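Local coordinates for protein putative eukaryotic translation initiation factor eIF-4E (Leishmania major, PDB 5WB5) that probably binds the methylated cap at the 5' end of mRNA, including cap 4, as a translation initiation factor of the eIF4E family, at residues K98-D104 against H175-W181. Numbering follows the deposited sequence.
Sequences KLWVNLD and HNRLAVW
Two extended strands, 98-104 and 175-181, pair antiparallel in the curved sheet of the eIF4E fold. Their axes approach to 4.4 Å with directions 147° apart. The poorly ordered H175 lies beside N102. N176 forms a hydrogen-bonded pair with L103: N176 N to L103 O and L103 N to N176 O are both 2.9 Å. R177, non-hydrogen-bonded with N102, extends (chi1 m, then t) and lays its guanidinium flat on W100 (chi1 p), R177 CZ 3.9 Å from W100 CZ3. L178 pairs with V101: V101 N to L178 O is 2.8 Å, L178 N to V101 O 2.9 Å. A179, non-hydrogen-bonded with W100, packs CB 3.8 Å from W100 CB. V180 pairs with L99: L99 N to V180 O is 2.9 Å, V180 N to L99 O 2.8 Å. W181 (chi1 m), non-hydrogen-bonded with K98, takes K98 CB over its ring, 3.4 Å from W181 CD1. L99, V101, L103, L178 and V180 form a largely apolar face, L178 meeting helices 133-147 and 188-200. The other face stacks a cation on W100 and an aliphatic CH on W181.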
loop_
_atom_site.group_PDB
_atom_site.type_symbol
_atom_site.label_atom_id
_atom_site.label_comp_id
_atom_site.label_asym_id
_atom_site.label_seq_id
_atom_site.Cartn_x
_atom_site.Cartn_y
_atom_site.Cartn_z
ATOM N N LYS A 98 -2.863 5.925 -12.756
ATOM C CA LYS A 98 -1.894 5.710 -11.692
ATOM C C LYS A 98 -0.670 6.587 -11.908
ATOM O O LYS A 98 -0.170 6.711 -13.031
ATOM C CB LYS A 98 -1.470 4.236 -11.604
ATOM C CG LYS A 98 -0.790 3.681 -12.845
ATOM C CD LYS A 98 -0.397 2.224 -12.633
ATOM C CE LYS A 98 0.209 1.608 -13.883
ATOM N NZ LYS A 98 -0.795 1.475 -14.973
ATOM N N LEU A 99 -0.205 7.197 -10.819
ATOM C CA LEU A 99 1.048 7.943 -10.795
ATOM C C LEU A 99 2.103 7.074 -10.121
ATOM O O LEU A 99 1.966 6.739 -8.943
ATOM C CB LEU A 99 0.882 9.264 -10.042
ATOM C CG LEU A 99 2.133 10.128 -9.829
ATOM C CD1 LEU A 99 2.502 10.892 -11.096
ATOM C CD2 LEU A 99 1.922 11.082 -8.671
ATOM N N TRP A 100 3.147 6.708 -10.862
ATOM C CA TRP A 100 4.121 5.747 -10.371
ATOM C C TRP A 100 5.538 6.277 -10.533
ATOM O O TRP A 100 5.801 7.229 -11.273
ATOM C CB TRP A 100 3.979 4.390 -11.082
ATOM C CG TRP A 100 4.061 4.444 -12.578
ATOM C CD1 TRP A 100 3.033 4.667 -13.449
ATOM C CD2 TRP A 100 5.232 4.251 -13.382
ATOM N NE1 TRP A 100 3.493 4.630 -14.744
ATOM C CE2 TRP A 100 4.840 4.374 -14.729
ATOM C CE3 TRP A 100 6.574 3.987 -13.092
ATOM C CZ2 TRP A 100 5.742 4.248 -15.784
ATOM C CZ3 TRP A 100 7.468 3.862 -14.142
ATOM C CH2 TRP A 100 7.048 3.992 -15.469
ATOM N N VAL A 101 6.446 5.638 -9.795
ATOM C CA VAL A 101 7.863 5.974 -9.779
ATOM C C VAL A 101 8.668 4.688 -9.646
ATOM O O VAL A 101 8.212 3.704 -9.054
ATOM C CB VAL A 101 8.218 6.942 -8.628
ATOM C CG1 VAL A 101 7.457 8.251 -8.768
ATOM C CG2 VAL A 101 7.925 6.302 -7.277
ATOM N N ASN A 102 9.884 4.708 -10.192
ATOM C CA ASN A 102 10.803 3.573 -10.144
ATOM C C ASN A 102 11.903 3.889 -9.135
ATOM O O ASN A 102 12.799 4.691 -9.413
ATOM C CB ASN A 102 11.396 3.278 -11.520
ATOM C CG ASN A 102 10.348 2.877 -12.538
ATOM O OD1 ASN A 102 9.233 2.500 -12.182
ATOM N ND2 ASN A 102 10.705 2.951 -13.815
ATOM N N LEU A 103 11.829 3.264 -7.967
ATOM C CA LEU A 103 12.901 3.307 -6.989
ATOM C C LEU A 103 13.911 2.206 -7.296
ATOM O O LEU A 103 13.667 1.313 -8.111
ATOM C CB LEU A 103 12.338 3.138 -5.580
ATOM C CG LEU A 103 11.026 3.879 -5.305
ATOM C CD1 LEU A 103 10.447 3.459 -3.964
ATOM C CD2 LEU A 103 11.240 5.388 -5.359
ATOM N N ASP A 104 15.050 2.255 -6.613
ATOM C CA ASP A 104 16.118 1.293 -6.826
ATOM C C ASP A 104 16.360 0.492 -5.553
ATOM O O ASP A 104 15.918 0.866 -4.464
ATOM C CB ASP A 104 17.406 1.996 -7.272
ATOM C CG ASP A 104 17.208 2.828 -8.528
ATOM O OD1 ASP A 104 16.431 2.404 -9.411
ATOM O OD2 ASP A 104 17.822 3.911 -8.627
ATOM N N HIS A 175 14.193 -2.535 -10.767
ATOM C CA HIS A 175 13.512 -1.408 -10.150
ATOM C C HIS A 175 12.512 -1.900 -9.109
ATOM O O HIS A 175 12.312 -3.100 -8.905
ATOM C CB HIS A 175 12.810 -0.559 -11.211
ATOM C CG HIS A 175 13.719 -0.068 -12.292
ATOM N ND1 HIS A 175 14.061 -0.836 -13.384
ATOM C CD2 HIS A 175 14.360 1.115 -12.449
ATOM C CE1 HIS A 175 14.872 -0.148 -14.168
ATOM N NE2 HIS A 175 15.069 1.039 -13.622
ATOM N N ASN A 176 11.887 -0.937 -8.439
ATOM C CA ASN A 176 10.786 -1.193 -7.516
ATOM C C ASN A 176 9.748 -0.116 -7.787
ATOM O O ASN A 176 10.005 1.066 -7.547
ATOM C CB ASN A 176 11.256 -1.166 -6.061
ATOM C CG ASN A 176 12.198 -2.314 -5.729
ATOM O OD1 ASN A 176 11.974 -3.453 -6.141
ATOM N ND2 ASN A 176 13.262 -2.015 -4.990
ATOM N N ARG A 177 8.597 -0.509 -8.319
ATOM C CA ARG A 177 7.613 0.456 -8.791
ATOM C C ARG A 177 6.618 0.774 -7.685
ATOM O O ARG A 177 5.874 -0.105 -7.238
ATOM C CB ARG A 177 6.880 -0.064 -10.028
ATOM C CG ARG A 177 7.758 -0.163 -11.257
ATOM C CD ARG A 177 6.945 -0.043 -12.532
ATOM N NE ARG A 177 7.789 -0.039 -13.723
ATOM C CZ ARG A 177 7.330 0.083 -14.964
ATOM N NH1 ARG A 177 6.028 0.213 -15.183
ATOM N NH2 ARG A 177 8.173 0.075 -15.988
ATOM N N LEU A 178 6.618 2.024 -7.241
ATOM C CA LEU A 178 5.557 2.540 -6.390
ATOM C C LEU A 178 4.511 3.197 -7.277
ATOM O O LEU A 178 4.850 3.846 -8.265
ATOM C CB LEU A 178 6.111 3.550 -5.386
ATOM C CG LEU A 178 5.083 4.248 -4.500
ATOM C CD1 LEU A 178 4.382 3.266 -3.594
ATOM C CD2 LEU A 178 5.756 5.330 -3.686
ATOM N N ALA A 179 3.239 3.015 -6.935
ATOM C CA ALA A 179 2.161 3.543 -7.758
ATOM C C ALA A 179 1.008 3.967 -6.863
ATOM O O ALA A 179 0.653 3.254 -5.925
ATOM C CB ALA A 179 1.681 2.507 -8.784
ATOM N N VAL A 180 0.435 5.128 -7.160
ATOM C CA VAL A 180 -0.752 5.637 -6.488
ATOM C C VAL A 180 -1.868 5.661 -7.521
ATOM O O VAL A 180 -1.819 6.441 -8.480
ATOM C CB VAL A 180 -0.514 7.030 -5.889
ATOM C CG1 VAL A 180 -1.759 7.526 -5.158
ATOM C CG2 VAL A 180 0.681 7.007 -4.955
ATOM N N TRP A 181 -2.856 4.786 -7.345
ATOM C CA TRP A 181 -3.994 4.690 -8.248
ATOM C C TRP A 181 -5.078 5.656 -7.788
ATOM O O TRP A 181 -5.611 5.517 -6.675
ATOM C CB TRP A 181 -4.547 3.265 -8.293
ATOM C CG TRP A 181 -3.661 2.268 -8.969
ATOM C CD1 TRP A 181 -2.295 2.251 -8.980
ATOM C CD2 TRP A 181 -4.082 1.138 -9.743
ATOM N NE1 TRP A 181 -1.841 1.177 -9.708
ATOM C CE2 TRP A 181 -2.918 0.478 -10.188
ATOM C CE3 TRP A 181 -5.331 0.619 -10.100
ATOM C CZ2 TRP A 181 -2.964 -0.672 -10.971
ATOM C CZ3 TRP A 181 -5.376 -0.524 -10.877
ATOM C CH2 TRP A 181 -4.199 -1.158 -11.304
#